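PDB 3DMC: NTF2-like Protein from Anabaena variabilis ATCC 29413, which is of unknown function but belongs to the SnoaL-like family of the NTF2 clan, whose cone-shaped fold commonly encloses a ligand-binding or catalytic pocket. Local coordinates for residues Asn86-Gly98 with Tyr105-Gly117. Residues are numbered along the deposited sequence; the frame is centred on the assembly and turned at random. Where two conformers were deposited one is given.
Sequences NETTVVFEFRDEG and YKNRVAVSFDVRG. With ACT (acetate ion), chain C.
F94 and V109 face each other in a hydrogen-bonded pair of the long antiparallel hairpin formed by strands 89-100 and 103-116, two central strands of the curved sheet of the NTF2-like fold. Backbone bonds recur at every second residue from T88 to G98; that from F94 N to V109 O is 2.9 Å long and almost straight.

Apolar contacts fill the concave face, against helix 9-27. With CG set between its backbone N and carbonyl carbon (chi1 68°), the F94 ring swings across to V109, whose CB lies over one face in a CH-pi contact, 3.8 Å from the ring centroid. Cut back to an alanine here, the side chain would lose the face that V109 CB packs on and is likely to leave a gap beside F18 of the helix. Farther along, F92 presents CE1 to the CD2-CE2 side of F113, the ring planes inclined at 52°, while F18 stacks on F92.

Polar groups dominate the other face, where the second subunit docks. T89 OG1 donates to D114 OD1 (2.8 Å) from above the carboxylate plane, and D114 also forms salt bridges with R124 and with R82 of the second subunit. S112 OG, beside the methyl groups of T89 and V91, is hydrogen-bonded to E93 of the second subunit. R95 and R108 run side by side with guanidinium planes 69° apart; both NE atoms bond to atom O of the C-terminal residue N134, which probably eases their like charges, and R95 NH1 also bonds to S79 OG.

At the far end of the concave face, an acetate, probably from the crystallisation liquor, sits beside D96 and is hydrogen-bonded by Y105, where a natural ligand might sit. Its atom O is 2.6 Å from D96 OD2, and Y105 OH, itself accepting from N107 ND2, donates to that same acetate oxygen at 2.6 Å.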
ATOM      1  N   ASN A  86       5.445  -7.453   9.606  1.00  9.84           N
ATOM      2  CA  ASN A  86       6.739  -7.441  10.338  1.00 10.83           C
ATOM      3  C   ASN A  86       6.433  -7.519  11.837  1.00 12.20           C
ATOM      4  O   ASN A  86       5.374  -8.013  12.222  1.00 12.31           O
ATOM      5  CB  ASN A  86       7.634  -6.263   9.931  1.00 11.96           C
ATOM      6  CG  ASN A  86       7.052  -4.889  10.260  1.00  8.61           C
ATOM      7  OD1 ASN A  86       6.275  -4.735  11.178  1.00  9.55           O
ATOM      8  ND2 ASN A  86       7.499  -3.847   9.507  1.00 10.81           N
ATOM      9  N   GLU A  87       7.357  -7.057  12.680  1.00 12.32           N
ATOM     10  CA  GLU A  87       7.148  -7.187  14.133  1.00 13.82           C
ATOM     11  C   GLU A  87       5.921  -6.406  14.630  1.00 13.82           C
ATOM     12  O   GLU A  87       5.308  -6.796  15.609  1.00 13.86           O
ATOM     13  CB  GLU A  87       8.373  -6.746  14.925  1.00 15.97           C
ATOM     14  CG  GLU A  87       9.567  -7.629  14.750  1.00 21.53           C
ATOM     15  CD  GLU A  87      10.675  -7.280  15.725  1.00 34.60           C
ATOM     16  OE1 GLU A  87      10.596  -6.191  16.331  1.00 41.90           O
ATOM     17  OE2 GLU A  87      11.615  -8.090  15.889  1.00 46.87           O
ATOM     18  N   THR A  88       5.574  -5.327  13.929  1.00 10.51           N
ATOM     19  CA  THR A  88       4.542  -4.394  14.383  1.00 10.69           C
ATOM     20  C   THR A  88       3.458  -3.959  13.392  1.00 11.12           C
ATOM     21  O   THR A  88       2.425  -3.513  13.798  1.00 16.25           O
ATOM     22  CB  THR A  88       5.163  -3.103  15.012  1.00 12.70           C
ATOM     23  OG1 THR A  88       5.810  -2.338  14.002  1.00 24.15           O
ATOM     24  CG2 THR A  88       6.165  -3.487  16.075  1.00 17.81           C
ATOM     25  N   THR A  89       3.680  -4.194  12.102  1.00 11.58           N
ATOM     26  CA  THR A  89       2.854  -3.638  11.039  1.00 10.87           C
ATOM     27  C   THR A  89       2.326  -4.775  10.182  1.00  8.74           C
ATOM     28  O   THR A  89       3.042  -5.742   9.897  1.00 10.36           O
ATOM     29  CB  THR A  89       3.678  -2.680  10.135  1.00 11.43           C
ATOM     30  OG1 THR A  89       4.243  -1.613  10.907  1.00 13.54           O
ATOM     31  CG2 THR A  89       2.840  -2.062   9.036  1.00 10.57           C
ATOM     32  N   VAL A  90       1.073  -4.620   9.771  1.00  8.52           N
ATOM     33  CA  VAL A  90       0.452  -5.550   8.808  1.00  9.16           C
ATOM     34  C   VAL A  90      -0.196  -4.749   7.706  1.00  8.69           C
ATOM     35  O   VAL A  90      -0.864  -3.719   7.956  1.00  8.40           O
ATOM     36  CB  VAL A  90      -0.616  -6.447   9.454  1.00  9.61           C
ATOM     37  CG1 VAL A  90      -1.031  -7.485   8.463  1.00 12.40           C
ATOM     38  CG2 VAL A  90      -0.055  -7.114  10.751  1.00  8.87           C
ATOM     39  N   VAL A  91       0.020  -5.201   6.478  1.00  8.13           N
ATOM     40  CA  VAL A  91      -0.605  -4.550   5.312  1.00  8.49           C
ATOM     41  C   VAL A  91      -1.474  -5.570   4.619  1.00  9.58           C
ATOM     42  O   VAL A  91      -1.081  -6.727   4.419  1.00  8.50           O
ATOM     43  CB  VAL A  91       0.431  -4.033   4.261  1.00  9.15           C
ATOM     44  CG1 VAL A  91      -0.253  -3.360   3.041  1.00  8.68           C
ATOM     45  CG2 VAL A  91       1.449  -3.065   4.871  1.00  5.92           C
ATOM     46  N   PHE A  92      -2.668  -5.098   4.313  1.00  9.72           N
ATOM     47  CA  PHE A  92      -3.708  -5.827   3.602  1.00  7.84           C
ATOM     48  C   PHE A  92      -3.884  -5.174   2.239  1.00  8.32           C
ATOM     49  O   PHE A  92      -4.269  -4.028   2.151  1.00 11.10           O
ATOM     50  CB  PHE A  92      -5.017  -5.732   4.400  1.00  9.55           C
ATOM     51  CG  PHE A  92      -4.950  -6.385   5.743  1.00  9.33           C
ATOM     52  CD1 PHE A  92      -4.487  -5.654   6.872  1.00  7.40           C
ATOM     53  CD2 PHE A  92      -5.349  -7.704   5.917  1.00 11.40           C
ATOM     54  CE1 PHE A  92      -4.415  -6.252   8.099  1.00 13.37           C
ATOM     55  CE2 PHE A  92      -5.279  -8.292   7.164  1.00 11.41           C
ATOM     56  CZ  PHE A  92      -4.808  -7.574   8.243  1.00 11.57           C
ATOM     57  N   GLU A  93      -3.618  -5.945   1.189  1.00  7.20           N
ATOM     58  CA  GLU A  93      -3.837  -5.514  -0.172  1.00  9.03           C
ATOM     59  C   GLU A  93      -5.096  -6.231  -0.637  1.00 10.48           C
ATOM     60  O   GLU A  93      -5.141  -7.484  -0.717  1.00  6.97           O
ATOM     61  CB  GLU A  93      -2.673  -5.874  -1.092  1.00  8.77           C
ATOM     62  CG  GLU A  93      -1.372  -5.153  -0.817  1.00  8.38           C
ATOM     63  CD  GLU A  93      -0.268  -5.623  -1.739  1.00 10.18           C
ATOM     64  OE1 GLU A  93      -0.476  -5.520  -2.986  1.00  8.00           O
ATOM     65  OE2 GLU A  93       0.778  -6.085  -1.216  1.00 10.73           O
ATOM     66  N   PHE A  94      -6.090  -5.419  -0.961  1.00  7.82           N
ATOM     67  CA  PHE A  94      -7.429  -5.933  -1.290  1.00  8.84           C
ATOM     68  C   PHE A  94      -8.128  -5.216  -2.460  1.00 10.78           C
ATOM     69  O   PHE A  94      -7.689  -4.165  -2.950  1.00  7.25           O
ATOM     70  CB  PHE A  94      -8.326  -6.020  -0.039  1.00 11.25           C
ATOM     71  CG  PHE A  94      -8.698  -4.684   0.554  1.00 11.00           C
ATOM     72  CD1 PHE A  94      -7.919  -4.079   1.535  1.00  9.94           C
ATOM     73  CD2 PHE A  94      -9.847  -4.029   0.135  1.00 12.31           C
ATOM     74  CE1 PHE A  94      -8.283  -2.860   2.065  1.00  9.40           C
ATOM     75  CE2 PHE A  94     -10.200  -2.815   0.658  1.00 10.52           C
ATOM     76  CZ  PHE A  94      -9.420  -2.220   1.628  1.00 11.69           C
ATOM     77  N   ARG A  95      -9.219  -5.835  -2.908  1.00  9.99           N
ATOM     78  CA  ARG A  95     -10.080  -5.287  -3.983  1.00  7.97           C
ATOM     79  C   ARG A  95     -11.458  -5.126  -3.394  1.00  8.47           C
ATOM     80  O   ARG A  95     -11.914  -6.005  -2.638  1.00  9.57           O
ATOM     81  CB  ARG A  95     -10.112  -6.226  -5.221  1.00  8.94           C
ATOM     82  CG  ARG A  95      -8.777  -6.357  -5.972  1.00 10.05           C
ATOM     83  CD  ARG A  95      -8.690  -7.549  -6.917  1.00 13.83           C
ATOM     84  NE  ARG A  95      -9.804  -7.483  -7.879  1.00 17.56           N
ATOM     85  CZ  ARG A  95     -10.920  -8.217  -7.793  1.00 21.76           C
ATOM     86  NH1 ARG A  95     -11.078  -9.091  -6.804  1.00 20.76           N
ATOM     87  NH2 ARG A  95     -11.889  -8.077  -8.703  1.00 19.40           N
ATOM     88  N   ASP A  96     -12.090  -3.977  -3.664  1.00  6.95           N
ATOM     89  CA  ASP A  96     -13.392  -3.711  -3.096  1.00  9.55           C
ATOM     90  C   ASP A  96     -14.354  -3.117  -4.110  1.00  8.64           C
ATOM     91  O   ASP A  96     -13.987  -2.707  -5.236  1.00 10.93           O
ATOM     92  CB  ASP A  96     -13.305  -2.910  -1.785  1.00  9.23           C
ATOM     93  CG  ASP A  96     -12.815  -1.472  -1.952  1.00 10.58           C
ATOM     94  OD1 ASP A  96     -12.512  -1.039  -3.085  1.00 10.44           O
ATOM     95  OD2 ASP A  96     -12.736  -0.788  -0.890  1.00 11.61           O
ATOM     96  N   GLU A  97     -15.601  -3.147  -3.702  1.00 10.41           N
ATOM     97  CA  GLU A  97     -16.673  -2.548  -4.499  1.00 10.22           C
ATOM     98  C   GLU A  97     -17.941  -2.297  -3.733  1.00 11.86           C
ATOM     99  O   GLU A  97     -18.284  -3.010  -2.790  1.00 12.31           O
ATOM    100  CB  GLU A  97     -16.990  -3.407  -5.697  1.00 13.69           C
ATOM    101  CG  GLU A  97     -17.553  -4.732  -5.359  1.00 21.95           C
ATOM    102  CD  GLU A  97     -17.887  -5.526  -6.615  1.00 30.96           C
ATOM    103  OE1 GLU A  97     -17.608  -5.017  -7.731  1.00 34.32           O
ATOM    104  OE2 GLU A  97     -18.431  -6.639  -6.484  1.00 46.14           O
ATOM    105  N   GLY A  98     -18.615  -1.254  -4.188  1.00 13.06           N
ATOM    106  CA  GLY A  98     -19.942  -0.860  -3.656  1.00 13.15           C
ATOM    107  C   GLY A  98     -20.559   0.291  -4.407  1.00 14.46           C
ATOM    108  O   GLY A  98     -19.903   0.946  -5.199  1.00 11.40           O
ATOM    109  N   TYR A 105     -18.659   1.948  -7.622  1.00 13.29           N
ATOM    110  CA  TYR A 105     -17.296   2.190  -7.154  1.00 12.00           C
ATOM    111  C   TYR A 105     -16.591   0.843  -7.040  1.00 13.23           C
ATOM    112  O   TYR A 105     -17.106  -0.133  -6.489  1.00 13.25           O
ATOM    113  CB  TYR A 105     -17.300   2.934  -5.805  1.00 11.67           C
ATOM    114  CG  TYR A 105     -15.968   2.982  -5.062  1.00 10.39           C
ATOM    115  CD1 TYR A 105     -15.003   3.937  -5.381  1.00 12.13           C
ATOM    116  CD2 TYR A 105     -15.657   2.084  -4.065  1.00  9.99           C
ATOM    117  CE1 TYR A 105     -13.778   3.998  -4.723  1.00 13.81           C
ATOM    118  CE2 TYR A 105     -14.419   2.153  -3.370  1.00 12.40           C
ATOM    119  CZ  TYR A 105     -13.467   3.111  -3.725  1.00 12.38           C
ATOM    120  OH  TYR A 105     -12.238   3.188  -3.047  1.00 10.55           O
ATOM    121  N   LYS A 106     -15.418   0.790  -7.634  1.00  9.51           N
ATOM    122  CA  LYS A 106     -14.525  -0.359  -7.514  1.00 10.15           C
ATOM    123  C   LYS A 106     -13.114   0.137  -7.332  1.00  9.40           C
ATOM    124  O   LYS A 106     -12.724   1.114  -7.956  1.00 13.05           O
ATOM    125  CB  LYS A 106     -14.573  -1.210  -8.769  1.00 11.28           C
ATOM    126  CG  LYS A 106     -15.908  -1.843  -9.053  1.00 18.75           C
ATOM    127  CD  LYS A 106     -15.864  -2.567 -10.381  1.00 22.64           C
ATOM    128  CE  LYS A 106     -15.218  -3.941 -10.240  1.00 28.58           C
ATOM    129  NZ  LYS A 106     -15.551  -4.863 -11.380  1.00 30.77           N
ATOM    130  N   ASN A 107     -12.356  -0.510  -6.460  1.00 10.00           N
ATOM    131  CA  ASN A 107     -10.967  -0.095  -6.245  1.00  6.88           C
ATOM    132  C   ASN A 107     -10.021  -1.200  -5.801  1.00  6.19           C
ATOM    133  O   ASN A 107     -10.411  -2.330  -5.462  1.00  8.21           O
ATOM    134  CB  ASN A 107     -10.929   1.073  -5.254  1.00  8.65           C
ATOM    135  CG  ASN A 107      -9.952   2.160  -5.644  1.00  9.62           C
ATOM    136  OD1 ASN A 107      -9.130   2.009  -6.566  1.00 10.19           O
ATOM    137  ND2 ASN A 107     -10.020   3.295  -4.911  1.00 10.03           N
ATOM    138  N   ARG A 108      -8.757  -0.849  -5.860  1.00  5.01           N
ATOM    139  CA  ARG A 108      -7.690  -1.585  -5.244  1.00  6.26           C
ATOM    140  C   ARG A 108      -7.186  -0.690  -4.124  1.00 10.17           C
ATOM    141  O   ARG A 108      -7.098   0.532  -4.274  1.00  9.96           O
ATOM    142  CB  ARG A 108      -6.554  -1.938  -6.221  1.00  6.69           C
ATOM    143  CG  ARG A 108      -6.900  -3.027  -7.232  1.00 11.17           C
ATOM    144  CD  ARG A 108      -5.738  -3.492  -8.034  1.00 15.14           C
ATOM    145  NE  ARG A 108      -6.058  -4.783  -8.655  1.00 20.35           N
ATOM    146  CZ  ARG A 108      -5.197  -5.783  -8.784  1.00 19.45           C
ATOM    147  NH1 ARG A 108      -3.953  -5.672  -8.331  1.00 17.40           N
ATOM    148  NH2 ARG A 108      -5.581  -6.897  -9.377  1.00 22.11           N
ATOM    149  N   VAL A 109      -6.963  -1.319  -2.977  1.00  8.97           N
ATOM    150  CA  VAL A 109      -6.588  -0.602  -1.765  1.00  7.78           C
ATOM    151  C   VAL A 109      -5.536  -1.365  -1.007  1.00  7.75           C
ATOM    152  O   VAL A 109      -5.515  -2.579  -0.974  1.00  7.51           O
ATOM    153  CB  VAL A 109      -7.806  -0.375  -0.840  1.00  8.07           C
ATOM    154  CG1 VAL A 109      -7.453   0.612   0.305  1.00  8.32           C
ATOM    155  CG2 VAL A 109      -9.027   0.115  -1.640  1.00  9.02           C
ATOM    156  N   ALA A 110      -4.658  -0.608  -0.366  1.00  8.93           N
ATOM    157  CA  ALA A 110      -3.803  -1.164   0.647  1.00  6.93           C
ATOM    158  C   ALA A 110      -4.044  -0.391   1.932  1.00  7.50           C
ATOM    159  O   ALA A 110      -3.980   0.815   1.965  1.00  8.94           O
ATOM    160  CB  ALA A 110      -2.338  -1.087   0.251  1.00  9.00           C
ATOM    161  N   VAL A 111      -4.387  -1.115   2.979  0.50  6.88           N
ATOM    162  CA  VAL A 111      -4.424  -0.522   4.310  0.50  8.45           C
ATOM    163  C   VAL A 111      -3.404  -1.208   5.198  0.50  9.09           C
ATOM    164  O   VAL A 111      -3.285  -2.435   5.245  0.50 10.53           O
ATOM    165  CB  VAL A 111      -5.820  -0.533   4.975  0.50  8.88           C
ATOM    166  CG1 VAL A 111      -6.863   0.169   4.065  0.50  6.47           C
ATOM    167  CG2 VAL A 111      -6.248  -1.951   5.377  0.50  8.01           C
ATOM    168  N   SER A 112      -2.691  -0.354   5.910  1.00  9.11           N
ATOM    169  CA  SER A 112      -1.589  -0.722   6.765  1.00  7.22           C
ATOM    170  C   SER A 112      -1.965  -0.386   8.211  1.00  7.99           C
ATOM    171  O   SER A 112      -2.428   0.711   8.481  1.00  9.34           O
ATOM    172  CB  SER A 112      -0.342   0.066   6.329  1.00  8.15           C
ATOM    173  OG  SER A 112       0.790  -0.286   7.087  1.00  8.89           O
ATOM    174  N   PHE A 113      -1.854  -1.377   9.087  1.00  6.85           N
ATOM    175  CA  PHE A 113      -2.076  -1.157  10.536  1.00  6.63           C
ATOM    176  C   PHE A 113      -0.754  -1.320  11.300  1.00  6.07           C
ATOM    177  O   PHE A 113       0.044  -2.228  10.997  1.00 11.14           O
ATOM    178  CB  PHE A 113      -3.025  -2.238  11.151  1.00  9.40           C
ATOM    179  CG  PHE A 113      -4.402  -2.339  10.531  1.00 11.65           C
ATOM    180  CD1 PHE A 113      -4.991  -1.293   9.889  1.00 10.55           C
ATOM    181  CD2 PHE A 113      -5.161  -3.502  10.711  1.00 14.26           C
ATOM    182  CE1 PHE A 113      -6.270  -1.393   9.348  1.00 16.21           C
ATOM    183  CE2 PHE A 113      -6.422  -3.600  10.189  1.00 15.69           C
ATOM    184  CZ  PHE A 113      -6.994  -2.531   9.515  1.00 13.77           C
ATOM    185  N   ASP A 114      -0.567  -0.524  12.355  1.00  9.49           N
ATOM    186  CA  ASP A 114       0.400  -0.872  13.407  1.00 11.17           C
ATOM    187  C   ASP A 114      -0.361  -1.456  14.575  1.00 12.18           C
ATOM    188  O   ASP A 114      -1.434  -0.962  14.946  1.00 13.26           O
ATOM    189  CB  ASP A 114       1.171   0.349  13.902  1.00 10.65           C
ATOM    190  CG  ASP A 114       2.270   0.760  12.974  1.00 13.48           C
ATOM    191  OD1 ASP A 114       2.341   0.267  11.838  1.00 13.73           O
ATOM    192  OD2 ASP A 114       3.115   1.568  13.402  1.00 18.82           O
ATOM    193  N   VAL A 115       0.237  -2.472  15.171  1.00 12.86           N
ATOM    194  CA  VAL A 115      -0.315  -3.136  16.362  1.00 13.56           C
ATOM    195  C   VAL A 115       0.495  -2.837  17.604  1.00 14.12           C
ATOM    196  O   VAL A 115       1.737  -2.851  17.606  1.00 11.70           O
ATOM    197  CB  VAL A 115      -0.383  -4.660  16.161  1.00 14.18           C
ATOM    198  CG1 VAL A 115      -0.808  -5.389  17.449  1.00 11.69           C
ATOM    199  CG2 VAL A 115      -1.346  -5.009  15.030  1.00 13.94           C
ATOM    200  N   ARG A 116      -0.257  -2.567  18.658  1.00 13.92           N
ATOM    201  CA  ARG A 116       0.281  -2.392  20.010  1.00 18.20           C
ATOM    202  C   ARG A 116      -0.544  -3.193  21.013  1.00 15.23           C
ATOM    203  O   ARG A 116      -1.671  -2.816  21.374  1.00 15.64           O
ATOM    204  CB  ARG A 116       0.336  -0.919  20.397  1.00 18.33           C
ATOM    205  CG  ARG A 116       1.107  -0.672  21.706  1.00 20.19           C
ATOM    206  CD  ARG A 116       0.784   0.692  22.337  1.00 22.06           C
ATOM    207  NE  ARG A 116       1.194   1.762  21.446  1.00 16.66           N
ATOM    208  CZ  ARG A 116       0.515   2.886  21.247  1.00 15.11           C
ATOM    209  NH1 ARG A 116      -0.610   3.121  21.891  1.00 20.56           N
ATOM    210  NH2 ARG A 116       0.978   3.770  20.383  1.00 17.83           N
ATOM    211  N   GLY A 117       0.033  -4.299  21.449  1.00 16.21           N
ATOM    212  CA  GLY A 117      -0.665  -5.204  22.372  1.00 17.49           C
ATOM    213  C   GLY A 117      -1.856  -5.832  21.693  1.00 16.60           C
ATOM    214  O   GLY A 117      -1.735  -6.432  20.629  1.00 17.51           O
TER
HETATM  215  C   ACT C 134     -11.897   2.205   0.202  1.00 12.40           C
HETATM  216  O   ACT C 134     -12.224   1.730  -0.931  1.00 12.13           O
HETATM  217  OXT ACT C 134     -11.510   3.420   0.238  1.00 12.69           O
HETATM  218  CH3 ACT C 134     -11.916   1.393   1.458  1.00 14.57           C